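Local coordinates for protein acylneuraminate lyase (Mycoplasma synoviae, PDB 4N4P) that is an acylneuraminate lyase of the dihydrodipicolinate synthetase family, with a TIM-barrel fold, and assembles as a tetramer, at residues G22-A27 / K63-L68; V149-F154 / S181-K186; G252-L257 / K273-Y278. All blocks are in the same frame, centred on the assembly; numbering follows the deposited sequence.

Interaction 1 of 3, residues G22-A27 / K63-L68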
ATOM      1  N   GLY A  22      25.380  -1.858  27.353  1.00 21.64           N
ATOM      2  CA  GLY A  22      25.102  -2.784  26.259  1.00 21.09           C
ATOM      3  C   GLY A  22      25.601  -4.210  26.382  1.00 20.59           C
ATOM      4  O   GLY A  22      25.558  -4.936  25.402  1.00 21.02           O
ATOM      5  N   LYS A  23      26.116  -4.608  27.543  1.00 20.23           N
ATOM      6  CA  LYS A  23      26.554  -5.994  27.730  1.00 19.75           C
ATOM      7  C   LYS A  23      25.330  -6.851  28.033  1.00 18.24           C
ATOM      8  O   LYS A  23      24.431  -6.388  28.723  1.00 17.77           O
ATOM      9  CB  LYS A  23      27.521  -6.112  28.907  1.00 20.70           C
ATOM     10  CG  LYS A  23      28.865  -5.378  28.724  1.00 25.24           C
ATOM     11  CD  LYS A  23      29.867  -5.727  29.866  1.00 29.49           C
ATOM     12  CE  LYS A  23      29.356  -5.331  31.263  1.00 32.03           C
ATOM     13  NZ  LYS A  23      29.091  -3.859  31.372  1.00 33.14           N
ATOM     14  N   LEU A  24      25.306  -8.097  27.568  1.00 17.01           N
ATOM     15  CA  LEU A  24      24.270  -9.022  28.051  1.00 16.44           C
ATOM     16  C   LEU A  24      24.281  -9.080  29.573  1.00 16.55           C
ATOM     17  O   LEU A  24      25.333  -9.359  30.191  1.00 16.48           O
ATOM     18  CB  LEU A  24      24.469 -10.434  27.487  1.00 16.29           C
ATOM     19  CG  LEU A  24      23.394 -11.447  27.881  1.00 15.73           C
ATOM     20  CD1 LEU A  24      22.023 -11.011  27.352  1.00 15.12           C
ATOM     21  CD2 LEU A  24      23.777 -12.809  27.335  1.00 12.69           C
ATOM     22  N   HIS A  25      23.136  -8.810  30.192  1.00 15.48           N
ATOM     23  CA  HIS A  25      23.046  -8.861  31.652  1.00 15.84           C
ATOM     24  C   HIS A  25      22.520 -10.222  32.137  1.00 15.65           C
ATOM     25  O   HIS A  25      21.307 -10.441  32.256  1.00 14.06           O
ATOM     26  CB  HIS A  25      22.227  -7.698  32.206  1.00 15.89           C
ATOM     27  CG  HIS A  25      22.238  -7.622  33.699  1.00 17.99           C
ATOM     28  ND1 HIS A  25      23.381  -7.836  34.446  1.00 21.25           N
ATOM     29  CD2 HIS A  25      21.257  -7.342  34.582  1.00 18.74           C
ATOM     30  CE1 HIS A  25      23.091  -7.712  35.729  1.00 20.85           C
ATOM     31  NE2 HIS A  25      21.808  -7.407  35.837  1.00 19.94           N
ATOM     32  N   LYS A  26      23.461 -11.133  32.388  1.00 15.61           N
ATOM     33  CA  LYS A  26      23.148 -12.544  32.587  1.00 16.48           C
ATOM     34  C   LYS A  26      22.259 -12.759  33.794  1.00 16.28           C
ATOM     35  O   LYS A  26      21.283 -13.491  33.682  1.00 16.94           O
ATOM     36  CB  LYS A  26      24.432 -13.393  32.691  1.00 16.35           C
ATOM     37  CG  LYS A  26      25.370 -13.192  31.525  1.00 20.67           C
ATOM     38  CD  LYS A  26      26.125 -14.477  31.218  1.00 26.29           C
ATOM     39  CE  LYS A  26      27.479 -14.240  30.604  1.00 30.33           C
ATOM     40  NZ  LYS A  26      28.507 -14.737  31.566  1.00 33.43           N
ATOM     41  N   ALA A  27      22.560 -12.100  34.918  1.00 15.78           N
ATOM     42  CA  ALA A  27      21.742 -12.225  36.126  1.00 16.61           C
ATOM     43  C   ALA A  27      20.335 -11.709  35.884  1.00 16.66           C
ATOM     44  O   ALA A  27      19.365 -12.202  36.478  1.00 16.52           O
ATOM     45  CB  ALA A  27      22.388 -11.465  37.315  1.00 17.54           C
ATOM     46  N   LYS A  63      23.102 -18.125  22.489  1.00 12.43           N
ATOM     47  CA  LYS A  63      23.323 -19.376  23.204  1.00 13.13           C
ATOM     48  C   LYS A  63      23.265 -19.178  24.701  1.00 12.58           C
ATOM     49  O   LYS A  63      22.707 -20.008  25.400  1.00 12.00           O
ATOM     50  CB  LYS A  63      24.696 -19.945  22.859  1.00 13.40           C
ATOM     51  CG  LYS A  63      24.862 -20.427  21.455  1.00 17.10           C
ATOM     52  CD  LYS A  63      26.384 -20.461  21.239  1.00 21.78           C
ATOM     53  CE  LYS A  63      26.776 -21.570  20.351  1.00 26.09           C
ATOM     54  NZ  LYS A  63      28.271 -21.572  20.208  1.00 24.35           N
ATOM     55  N   GLU A  64      23.867 -18.091  25.194  1.00 12.29           N
ATOM     56  CA  GLU A  64      23.885 -17.815  26.614  1.00 12.96           C
ATOM     57  C   GLU A  64      22.469 -17.549  27.113  1.00 12.14           C
ATOM     58  O   GLU A  64      22.080 -18.064  28.148  1.00 11.08           O
ATOM     59  CB  GLU A  64      24.834 -16.638  26.955  1.00 13.23           C
ATOM     60  CG  GLU A  64      25.061 -16.380  28.434  1.00 18.09           C
ATOM     61  CD  GLU A  64      25.695 -17.537  29.225  1.00 23.71           C
ATOM     62  OE1 GLU A  64      26.360 -18.434  28.647  1.00 26.57           O
ATOM     63  OE2 GLU A  64      25.500 -17.543  30.453  1.00 25.39           O
ATOM     64  N   VAL A  65      21.701 -16.746  26.377  1.00 11.68           N
ATOM     65  CA  VAL A  65      20.309 -16.474  26.800  1.00 11.88           C
ATOM     66  C   VAL A  65      19.504 -17.766  26.876  1.00 11.35           C
ATOM     67  O   VAL A  65      18.749 -17.983  27.833  1.00 11.27           O
ATOM     68  CB  VAL A  65      19.600 -15.437  25.891  1.00 11.49           C
ATOM     69  CG1 VAL A  65      18.118 -15.278  26.278  1.00 10.57           C
ATOM     70  CG2 VAL A  65      20.309 -14.081  26.046  1.00 10.43           C
ATOM     71  N   MET A  66      19.678 -18.617  25.878  1.00 11.60           N
ATOM     72  CA  MET A  66      18.942 -19.887  25.835  1.00 11.42           C
ATOM     73  C   MET A  66      19.283 -20.754  27.050  1.00 12.10           C
ATOM     74  O   MET A  66      18.394 -21.393  27.651  1.00 11.28           O
ATOM     75  CB  MET A  66      19.249 -20.628  24.555  1.00 11.93           C
ATOM     76  CG  MET A  66      18.663 -19.960  23.309  1.00 11.09           C
ATOM     77  SD  MET A  66      19.208 -20.642  21.755  1.00 13.93           S
ATOM     78  CE  MET A  66      18.389 -22.249  21.748  1.00 11.49           C
ATOM     79  N   LYS A  67      20.573 -20.796  27.398  1.00 11.26           N
ATOM     80  CA  LYS A  67      21.016 -21.569  28.571  1.00 12.19           C
ATOM     81  C   LYS A  67      20.460 -21.005  29.858  1.00 11.75           C
ATOM     82  O   LYS A  67      19.932 -21.744  30.692  1.00 11.92           O
ATOM     83  CB  LYS A  67      22.553 -21.619  28.646  1.00 12.17           C
ATOM     84  CG  LYS A  67      23.138 -22.385  27.530  1.00 16.04           C
ATOM     85  CD  LYS A  67      24.583 -22.009  27.264  1.00 22.09           C
ATOM     86  CE  LYS A  67      25.177 -22.936  26.239  1.00 25.61           C
ATOM     87  NZ  LYS A  67      25.055 -24.363  26.693  1.00 28.01           N
ATOM     88  N   LEU A  68      20.558 -19.689  30.013  1.00 11.19           N
ATOM     89  CA  LEU A  68      20.157 -19.029  31.242  1.00 12.14           C
ATOM     90  C   LEU A  68      18.664 -19.157  31.471  1.00 11.21           C
ATOM     91  O   LEU A  68      18.226 -19.327  32.609  1.00 10.71           O
ATOM     92  CB  LEU A  68      20.551 -17.556  31.225  1.00 12.48           C
ATOM     93  CG  LEU A  68      22.036 -17.187  31.243  1.00 14.81           C
ATOM     94  CD1 LEU A  68      22.187 -15.696  30.925  1.00 15.24           C
ATOM     95  CD2 LEU A  68      22.724 -17.548  32.568  1.00 17.48           C
TER

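Interaction 2 of 3, residues V149-F154 / S181-K186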
ATOM      1  N   VAL A 149       0.580 -14.372   0.465  1.00 35.42           N
ATOM      2  CA  VAL A 149       0.725 -15.800   0.165  1.00 35.24           C
ATOM      3  C   VAL A 149      -0.600 -16.531   0.411  1.00 34.54           C
ATOM      4  O   VAL A 149      -1.296 -16.264   1.402  1.00 33.99           O
ATOM      5  CB  VAL A 149       1.890 -16.445   0.970  1.00 35.12           C
ATOM      6  CG1 VAL A 149       1.714 -17.957   1.116  1.00 35.76           C
ATOM      7  CG2 VAL A 149       3.235 -16.140   0.300  1.00 36.62           C
ATOM      8  N   SER A 150      -0.935 -17.443  -0.502  1.00 33.74           N
ATOM      9  CA  SER A 150      -2.202 -18.160  -0.436  1.00 33.44           C
ATOM     10  C   SER A 150      -2.213 -19.102   0.767  1.00 33.03           C
ATOM     11  O   SER A 150      -1.151 -19.499   1.274  1.00 32.96           O
ATOM     12  CB  SER A 150      -2.461 -18.936  -1.732  1.00 33.46           C
ATOM     13  OG  SER A 150      -1.869 -20.217  -1.686  1.00 32.69           O
ATOM     14  N   THR A 151      -3.415 -19.446   1.221  1.00 32.58           N
ATOM     15  CA  THR A 151      -3.593 -20.424   2.287  1.00 32.26           C
ATOM     16  C   THR A 151      -2.953 -21.763   1.922  1.00 31.97           C
ATOM     17  O   THR A 151      -2.317 -22.409   2.767  1.00 31.45           O
ATOM     18  CB  THR A 151      -5.086 -20.626   2.608  1.00 32.10           C
ATOM     19  OG1 THR A 151      -5.697 -19.346   2.786  1.00 32.15           O
ATOM     20  CG2 THR A 151      -5.263 -21.443   3.891  1.00 32.60           C
ATOM     21  N   ASP A 152      -3.114 -22.165   0.660  1.00 31.96           N
ATOM     22  CA  ASP A 152      -2.589 -23.444   0.184  1.00 31.97           C
ATOM     23  C   ASP A 152      -1.064 -23.447   0.109  1.00 31.33           C
ATOM     24  O   ASP A 152      -0.421 -24.457   0.413  1.00 31.44           O
ATOM     25  CB  ASP A 152      -3.202 -23.825  -1.174  1.00 32.81           C
ATOM     26  CG  ASP A 152      -4.664 -24.269  -1.066  1.00 34.79           C
ATOM     27  OD1 ASP A 152      -5.168 -24.511   0.055  1.00 36.13           O
ATOM     28  OD2 ASP A 152      -5.316 -24.387  -2.124  1.00 38.98           O
ATOM     29  N   GLN A 153      -0.488 -22.311  -0.273  1.00 29.96           N
ATOM     30  CA  GLN A 153       0.955 -22.192  -0.445  1.00 29.05           C
ATOM     31  C   GLN A 153       1.638 -22.237   0.922  1.00 27.24           C
ATOM     32  O   GLN A 153       2.710 -22.823   1.076  1.00 26.69           O
ATOM     33  CB  GLN A 153       1.264 -20.869  -1.134  1.00 29.83           C
ATOM     34  CG  GLN A 153       2.442 -20.886  -2.086  1.00 33.82           C
ATOM     35  CD  GLN A 153       2.652 -19.527  -2.738  1.00 37.97           C
ATOM     36  OE1 GLN A 153       1.705 -18.740  -2.884  1.00 41.16           O
ATOM     37  NE2 GLN A 153       3.890 -19.242  -3.134  1.00 39.21           N
ATOM     38  N   PHE A 154       0.999 -21.626   1.923  1.00 25.11           N
ATOM     39  CA  PHE A 154       1.528 -21.641   3.271  1.00 23.31           C
ATOM     40  C   PHE A 154       1.530 -23.056   3.850  1.00 22.77           C
ATOM     41  O   PHE A 154       2.392 -23.408   4.652  1.00 21.05           O
ATOM     42  CB  PHE A 154       0.742 -20.682   4.160  1.00 23.23           C
ATOM     43  CG  PHE A 154       1.385 -20.426   5.466  1.00 21.93           C
ATOM     44  CD1 PHE A 154       2.573 -19.705   5.541  1.00 18.79           C
ATOM     45  CD2 PHE A 154       0.814 -20.900   6.626  1.00 18.92           C
ATOM     46  CE1 PHE A 154       3.177 -19.462   6.764  1.00 20.66           C
ATOM     47  CE2 PHE A 154       1.413 -20.652   7.872  1.00 18.09           C
ATOM     48  CZ  PHE A 154       2.589 -19.933   7.935  1.00 17.42           C
ATOM     49  N   SER A 181      -9.393 -22.959   9.411  1.00 10.51           N
ATOM     50  CA  SER A 181     -10.319 -23.836   8.700  1.00 11.65           C
ATOM     51  C   SER A 181      -9.547 -24.976   8.012  1.00 12.26           C
ATOM     52  O   SER A 181      -9.944 -26.142   8.105  1.00 12.56           O
ATOM     53  CB  SER A 181     -11.117 -23.047   7.658  1.00 12.38           C
ATOM     54  OG  SER A 181     -12.066 -23.905   7.031  1.00 14.04           O
ATOM     55  N   LYS A 182      -8.441 -24.633   7.362  1.00 12.67           N
ATOM     56  CA  LYS A 182      -7.733 -25.593   6.493  1.00 13.86           C
ATOM     57  C   LYS A 182      -6.824 -26.540   7.275  1.00 13.83           C
ATOM     58  O   LYS A 182      -6.619 -27.708   6.865  1.00 12.89           O
ATOM     59  CB  LYS A 182      -6.983 -24.859   5.377  1.00 14.33           C
ATOM     60  CG  LYS A 182      -6.265 -25.759   4.361  1.00 19.34           C
ATOM     61  CD  LYS A 182      -7.235 -26.354   3.308  1.00 26.03           C
ATOM     62  CE  LYS A 182      -6.457 -27.074   2.198  1.00 30.62           C
ATOM     63  NZ  LYS A 182      -7.365 -27.857   1.301  1.00 33.72           N
ATOM     64  N   TYR A 183      -6.294 -26.063   8.400  1.00 12.83           N
ATOM     65  CA  TYR A 183      -5.251 -26.812   9.120  1.00 14.14           C
ATOM     66  C   TYR A 183      -5.615 -27.063  10.590  1.00 14.39           C
ATOM     67  O   TYR A 183      -4.917 -26.609  11.493  1.00 14.16           O
ATOM     68  CB  TYR A 183      -3.888 -26.093   8.993  1.00 13.45           C
ATOM     69  CG  TYR A 183      -3.490 -25.842   7.548  1.00 15.04           C
ATOM     70  CD1 TYR A 183      -3.004 -26.887   6.734  1.00 16.52           C
ATOM     71  CD2 TYR A 183      -3.612 -24.572   6.987  1.00 15.58           C
ATOM     72  CE1 TYR A 183      -2.667 -26.646   5.391  1.00 16.63           C
ATOM     73  CE2 TYR A 183      -3.276 -24.325   5.668  1.00 17.51           C
ATOM     74  CZ  TYR A 183      -2.805 -25.371   4.877  1.00 17.83           C
ATOM     75  OH  TYR A 183      -2.478 -25.106   3.561  1.00 19.06           O
ATOM     76  N   PRO A 184      -6.697 -27.813  10.839  1.00 15.00           N
ATOM     77  CA  PRO A 184      -7.148 -28.002  12.223  1.00 15.97           C
ATOM     78  C   PRO A 184      -6.160 -28.765  13.116  1.00 16.67           C
ATOM     79  O   PRO A 184      -6.217 -28.624  14.338  1.00 17.59           O
ATOM     80  CB  PRO A 184      -8.451 -28.811  12.062  1.00 16.14           C
ATOM     81  CG  PRO A 184      -8.281 -29.526  10.744  1.00 16.48           C
ATOM     82  CD  PRO A 184      -7.542 -28.547   9.871  1.00 15.54           C
ATOM     83  N   ASP A 185      -5.259 -29.551  12.531  1.00 17.17           N
ATOM     84  CA  ASP A 185      -4.276 -30.267  13.361  1.00 17.77           C
ATOM     85  C   ASP A 185      -2.893 -29.612  13.389  1.00 16.07           C
ATOM     86  O   ASP A 185      -1.901 -30.226  13.811  1.00 15.99           O
ATOM     87  CB  ASP A 185      -4.194 -31.755  12.973  1.00 19.59           C
ATOM     88  CG  ASP A 185      -3.750 -32.654  14.149  1.00 23.21           C
ATOM     89  OD1 ASP A 185      -3.514 -33.859  13.893  1.00 27.21           O
ATOM     90  OD2 ASP A 185      -3.646 -32.179  15.327  1.00 26.70           O
ATOM     91  N   LYS A 186      -2.819 -28.370  12.912  1.00 13.72           N
ATOM     92  CA  LYS A 186      -1.609 -27.601  13.087  1.00 13.13           C
ATOM     93  C   LYS A 186      -1.870 -26.626  14.235  1.00 12.38           C
ATOM     94  O   LYS A 186      -3.028 -26.252  14.502  1.00 13.28           O
ATOM     95  CB  LYS A 186      -1.180 -26.864  11.807  1.00 12.20           C
ATOM     96  CG  LYS A 186      -0.735 -27.784  10.659  1.00 13.17           C
ATOM     97  CD  LYS A 186       0.625 -28.438  10.938  1.00 13.75           C
ATOM     98  CE  LYS A 186       0.927 -29.482   9.863  1.00 13.40           C
ATOM     99  NZ  LYS A 186       2.246 -30.165  10.014  1.00 13.27           N
TER

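Interaction 3 of 3, residues G252-L257 / K273-Y278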
ATOM      1  N   GLY A 252       8.912   3.897  23.555  1.00 11.78           N
ATOM      2  CA  GLY A 252       9.426   2.667  22.980  1.00 11.01           C
ATOM      3  C   GLY A 252       8.939   1.433  23.723  1.00 10.57           C
ATOM      4  O   GLY A 252       8.962   1.399  24.939  1.00 10.45           O
ATOM      5  N   LEU A 253       8.527   0.410  22.978  1.00  9.86           N
ATOM      6  CA  LEU A 253       7.966  -0.800  23.581  1.00  9.49           C
ATOM      7  C   LEU A 253       8.946  -1.486  24.537  1.00  9.35           C
ATOM      8  O   LEU A 253       8.634  -1.686  25.717  1.00  9.25           O
ATOM      9  CB  LEU A 253       7.518  -1.778  22.491  1.00  9.64           C
ATOM     10  CG  LEU A 253       7.052  -3.155  22.991  1.00  9.52           C
ATOM     11  CD1 LEU A 253       5.755  -3.033  23.841  1.00 10.78           C
ATOM     12  CD2 LEU A 253       6.876  -4.126  21.795  1.00 12.36           C
ATOM     13  N   MET A 254      10.124  -1.855  24.036  1.00  9.23           N
ATOM     14  CA  MET A 254      11.070  -2.610  24.889  1.00 10.51           C
ATOM     15  C   MET A 254      11.571  -1.772  26.069  1.00 10.93           C
ATOM     16  O   MET A 254      11.710  -2.290  27.193  1.00  9.91           O
ATOM     17  CB  MET A 254      12.232  -3.176  24.067  1.00 10.45           C
ATOM     18  CG  MET A 254      11.880  -4.526  23.419  1.00 12.28           C
ATOM     19  SD  MET A 254      10.888  -4.321  21.936  1.00 15.43           S
ATOM     20  CE  MET A 254      12.266  -4.010  20.817  1.00 16.73           C
ATOM     21  N   GLN A 255      11.803  -0.477  25.818  1.00 10.18           N
ATOM     22  CA  GLN A 255      12.222   0.440  26.888  1.00 10.10           C
ATOM     23  C   GLN A 255      11.159   0.506  27.978  1.00  9.92           C
ATOM     24  O   GLN A 255      11.492   0.543  29.163  1.00  9.76           O
ATOM     25  CB  GLN A 255      12.453   1.858  26.351  1.00  9.76           C
ATOM     26  CG  GLN A 255      13.551   1.961  25.268  1.00 11.59           C
ATOM     27  CD  GLN A 255      12.985   1.889  23.858  1.00 13.44           C
ATOM     28  OE1 GLN A 255      12.067   1.112  23.598  1.00 13.21           O
ATOM     29  NE2 GLN A 255      13.529   2.711  22.934  1.00 12.22           N
ATOM     30  N   SER A 256       9.890   0.533  27.562  1.00  8.74           N
ATOM     31  CA  SER A 256       8.773   0.619  28.493  1.00  8.16           C
ATOM     32  C   SER A 256       8.601  -0.668  29.282  1.00  7.89           C
ATOM     33  O   SER A 256       8.400  -0.635  30.511  1.00  7.30           O
ATOM     34  CB  SER A 256       7.484   0.923  27.735  1.00  7.92           C
ATOM     35  OG  SER A 256       7.551   2.205  27.145  1.00  8.80           O
ATOM     36  N   LEU A 257       8.653  -1.797  28.584  1.00  6.90           N
ATOM     37  CA  LEU A 257       8.558  -3.095  29.287  1.00  6.98           C
ATOM     38  C   LEU A 257       9.683  -3.222  30.327  1.00  8.51           C
ATOM     39  O   LEU A 257       9.454  -3.616  31.471  1.00  8.32           O
ATOM     40  CB  LEU A 257       8.604  -4.272  28.309  1.00  7.22           C
ATOM     41  CG  LEU A 257       7.409  -4.401  27.345  1.00  7.00           C
ATOM     42  CD1 LEU A 257       7.687  -5.549  26.316  1.00  9.12           C
ATOM     43  CD2 LEU A 257       6.135  -4.665  28.120  1.00  7.88           C
ATOM     44  N   LYS A 273      21.492  -0.252  21.496  1.00 14.64           N
ATOM     45  CA  LYS A 273      21.461   0.594  20.302  1.00 15.45           C
ATOM     46  C   LYS A 273      21.077  -0.233  19.080  1.00 15.00           C
ATOM     47  O   LYS A 273      21.460  -1.395  18.983  1.00 14.66           O
ATOM     48  CB  LYS A 273      22.839   1.207  20.072  1.00 16.17           C
ATOM     49  CG  LYS A 273      23.345   2.040  21.247  1.00 20.06           C
ATOM     50  CD  LYS A 273      24.797   2.450  20.937  1.00 25.30           C
ATOM     51  CE  LYS A 273      25.442   3.144  22.118  1.00 28.45           C
ATOM     52  NZ  LYS A 273      24.858   4.493  22.282  1.00 32.19           N
ATOM     53  N   PRO A 274      20.353   0.376  18.116  1.00 14.39           N
ATOM     54  CA  PRO A 274      20.012   1.797  18.039  1.00 13.81           C
ATOM     55  C   PRO A 274      18.672   2.231  18.653  1.00 13.49           C
ATOM     56  O   PRO A 274      18.205   3.353  18.357  1.00 12.78           O
ATOM     57  CB  PRO A 274      19.996   2.066  16.542  1.00 14.39           C
ATOM     58  CG  PRO A 274      19.622   0.741  15.923  1.00 14.74           C
ATOM     59  CD  PRO A 274      20.096  -0.335  16.849  1.00 14.65           C
ATOM     60  N   PHE A 275      18.069   1.394  19.510  1.00 13.11           N
ATOM     61  CA  PHE A 275      16.859   1.806  20.220  1.00 12.57           C
ATOM     62  C   PHE A 275      17.136   3.031  21.080  1.00 13.39           C
ATOM     63  O   PHE A 275      18.221   3.157  21.682  1.00 13.89           O
ATOM     64  CB  PHE A 275      16.269   0.668  21.061  1.00 12.30           C
ATOM     65  CG  PHE A 275      15.624  -0.379  20.221  1.00 11.79           C
ATOM     66  CD1 PHE A 275      14.397  -0.122  19.590  1.00 11.99           C
ATOM     67  CD2 PHE A 275      16.258  -1.600  20.000  1.00 11.75           C
ATOM     68  CE1 PHE A 275      13.802  -1.095  18.766  1.00 13.65           C
ATOM     69  CE2 PHE A 275      15.672  -2.575  19.164  1.00 10.33           C
ATOM     70  CZ  PHE A 275      14.442  -2.309  18.554  1.00 11.37           C
ATOM     71  N   TRP A 276      16.158   3.930  21.104  1.00 12.65           N
ATOM     72  CA  TRP A 276      16.255   5.175  21.847  1.00 12.94           C
ATOM     73  C   TRP A 276      16.436   4.910  23.338  1.00 13.59           C
ATOM     74  O   TRP A 276      15.692   4.119  23.937  1.00 12.98           O
ATOM     75  CB  TRP A 276      14.998   6.010  21.625  1.00 13.27           C
ATOM     76  CG  TRP A 276      15.134   7.400  22.174  1.00 15.50           C
ATOM     77  CD1 TRP A 276      14.690   7.862  23.386  1.00 17.30           C
ATOM     78  CD2 TRP A 276      15.797   8.496  21.542  1.00 17.43           C
ATOM     79  NE1 TRP A 276      15.030   9.193  23.539  1.00 17.25           N
ATOM     80  CE2 TRP A 276      15.704   9.606  22.417  1.00 20.00           C
ATOM     81  CE3 TRP A 276      16.452   8.654  20.310  1.00 19.18           C
ATOM     82  CZ2 TRP A 276      16.242  10.869  22.096  1.00 20.13           C
ATOM     83  CZ3 TRP A 276      16.998   9.905  19.992  1.00 19.84           C
ATOM     84  CH2 TRP A 276      16.874  11.000  20.887  1.00 20.46           C
ATOM     85  N   ARG A 277      17.438   5.559  23.931  1.00 13.55           N
ATOM     86  CA  ARG A 277      17.607   5.534  25.395  1.00 14.40           C
ATOM     87  C   ARG A 277      16.957   6.761  26.014  1.00 14.93           C
ATOM     88  O   ARG A 277      17.374   7.879  25.739  1.00 14.01           O
ATOM     89  CB  ARG A 277      19.098   5.487  25.753  1.00 14.33           C
ATOM     90  CG  ARG A 277      19.422   5.498  27.265  1.00 16.53           C
ATOM     91  CD  ARG A 277      18.987   4.224  27.961  1.00 18.58           C
ATOM     92  NE  ARG A 277      19.543   3.048  27.319  1.00 19.56           N
ATOM     93  CZ  ARG A 277      20.747   2.547  27.580  1.00 22.43           C
ATOM     94  NH1 ARG A 277      21.532   3.104  28.486  1.00 21.73           N
ATOM     95  NH2 ARG A 277      21.159   1.474  26.932  1.00 23.96           N
ATOM     96  N   TYR A 278      15.924   6.556  26.830  1.00 15.27           N
ATOM     97  CA  TYR A 278      15.193   7.673  27.428  1.00 16.91           C
ATOM     98  C   TYR A 278      15.931   8.189  28.655  1.00 18.45           C
ATOM     99  O   TYR A 278      16.769   7.496  29.210  1.00 18.50           O
ATOM    100  CB  TYR A 278      13.766   7.244  27.821  1.00 15.79           C
ATOM    101  CG  TYR A 278      12.858   7.016  26.646  1.00 16.37           C
ATOM    102  CD1 TYR A 278      12.111   8.065  26.108  1.00 14.89           C
ATOM    103  CD2 TYR A 278      12.759   5.741  26.048  1.00 14.54           C
ATOM    104  CE1 TYR A 278      11.285   7.875  25.011  1.00 13.54           C
ATOM    105  CE2 TYR A 278      11.937   5.542  24.960  1.00 15.73           C
ATOM    106  CZ  TYR A 278      11.200   6.595  24.444  1.00 13.76           C
ATOM    107  OH  TYR A 278      10.410   6.371  23.341  1.00 13.71           O
TER

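Interaction 1 of 3, residues G22-A27 / K63-L68
Leu24 reaches across to the helix of 63-68 with both of its methyl branches. Its CG is anti to the backbone N (chi1 -177°), which extends the side chain from the loop. CD1 then lies 3.8 Å from CG2 of Val65, while CD2 touches that same methyl and also rests 4.0 Å from CG of Glu64. Both branches sit on the buried valine methyl, and CD2 alone also reaches the acidic neighbour. A leucine suits this place because its fork lays two methyls on the valine and still leaves one of them beside the aliphatic part of the glutamate.

Lys26, in the first turn of helix 26-39, works differently. Its chain crosses the side chain of Glu64 at about a right angle. The bend at chi2 brings CD against the glutamate, Lys26 CD lying 3.2 Å from Glu64 OE2 and 3.5 Å from Glu64 CG. A further bend at chi4 sets Lys26 NZ, which stays 4.3 Å from Glu64 OE2, too far for a salt bridge, although the opposite charges probably still attract. Glu64 is itself bent at chi2 (61°), which turns its CD, and with it the carboxylate, to the lysine chain.

In the TIM barrel these are the first two helices that follow strands, 26-39 after 9-12 and 59-73 after 44-47, and they lie side by side on the outside of the barrel. Val65, buried, also touches Thr16 and Thr48 in loops near the strand ends, where a compact beta-branched side chain fits.

One turn beyond Glu64, Leu68 sends CD1 against the base of Lys26, 3.7 Å from Lys26 CB and 3.6 Å from Lys26 O. Leu68 also meets Val29 and Lys30 further along helix 26-39.

Interaction 2 of 3, residues V149-F154 / S181-K186
Thr151, the first residue of helix 151-158, meets Tyr183 through both backbone and side chain, and the preceding Ser150 sets up that helix start. Ser150 is the N-cap: its OG accepts from the N of Gln153 at 2.9 Å, so a small hydroxyl residue occupies the place where the first-turn amides lack helical acceptors.

At Thr151, the carbonyl O receives the hydroxyl of Tyr183, with OH 2.8 Å from O. The donor sits above the carbonyl plane, 35° out of it, and the oxygen lies in the plane of the ring at its edge. With OG1 beside the backbone N (chi1 -50°), the threonine methyl CG2 is anti to that N and packs 3.9 Å from Tyr183 CE2 and 4.1 Å from Lys182 CB. The threonine and tyrosine side chains run antiparallel alongside each other. A beta-branched residue fits, its methyl filling the angle between lysine base and ring, while Thr151 also touches Arg178 and Leu179 of helix 173-182.

Asp152 follows, turning OD1 to within 3.6 Å of Lys182 CE. Lys182 has its CG 3.5 Å above one face of the Tyr183 ring, toward the rim, before its chain continues to the aspartate.

Phe154, buried, packs on Leu179 and meets the ring of Tyr140 edge-to-face. Helices 151-158 and 173-182 are successive helices on the outside of the TIM barrel, joined through strand 163-168; the contact ties the start of one to the end of the other.

Asp152 OD1 and Lys182 NZ are 4.2 Å apart, beyond a salt bridge, so a single neutral hydrogen bond and methyl-to-ring packing hold this surface contact, with electrostatic attraction probably a modest addition.

Interaction 3 of 3, residues G252-L257 / K273-Y278
The ring of Tyr278 has CD1 of Trp276 over the centre of one face, 3.6 Å above the plane, while CG of Gln255 lies in plane at its edge. The indole in turn has Tyr278 CG in plane at its own edge, so the two aromatic residues of the loop meet with the edge of one over the face of the other. The contact joins the start of helix 253-263 to the loop that leads into helix 280-294, in the helical region that follows the last strand of the TIM barrel.

Gln255 fits between loop and helix because its amide can donate while its carbons pack. CG lies anti to the carbonyl carbon (chi1 -61°), and the chain bends at chi2, which sends CD toward the loop. NE2 then donates to the backbone O of Trp276 at 2.8 Å, nearly straight (166°), on a lone pair in the carbonyl plane, and with the oxygen almost in the amide plane. The amide plane of Gln255 and the ring plane of Tyr278 are 61° apart.

Met254 brings its terminal methyl to Phe275: the chain bends at chi2 and chi3, and CE comes 3.6 Å from Phe275 CZ. Phe275 also meets Tyr114 edge-to-face and touches Phe116, both of the third subunit, whose Glu120 accepts from the N of Trp276. The loop therefore faces helix and neighbouring subunit alike.

Gly252 is the N-cap of helix 253-263; a CB there would clash with Gln255 OE1, so a residue without a side chain suits the place beside the Gln255 side-chain amide. Its O takes two donors from opposite faces of the carbonyl plane, Ser256 N and Ser256 OG, the latter at 2.7 Å. Its N donates to the hydroxyl of Tyr278, with N and OH 2.9 Å apart.

How the interactions relate
The three interactions follow one another along the chain without overlapping. Interactions 1 and 2 each join consecutive helices on the outside of the TIM barrel, 26-39 with 59-73 and 151-158 with 173-182, whereas interaction 3 lies in the helices after the last strand, between helix 253-263 and the loop before 280-294. Interactions 1 and 3 are near neighbours, with centres 18 Å apart and nearest atoms about 5 Å apart; interaction 2 lies on the opposite side of the chain's centre from both, its centre 36 Å from each of theirs. Neighbouring subunits approach interactions 2 and 3 but not interaction 1, so local packing and tetramer assembly meet mainly at interaction 3.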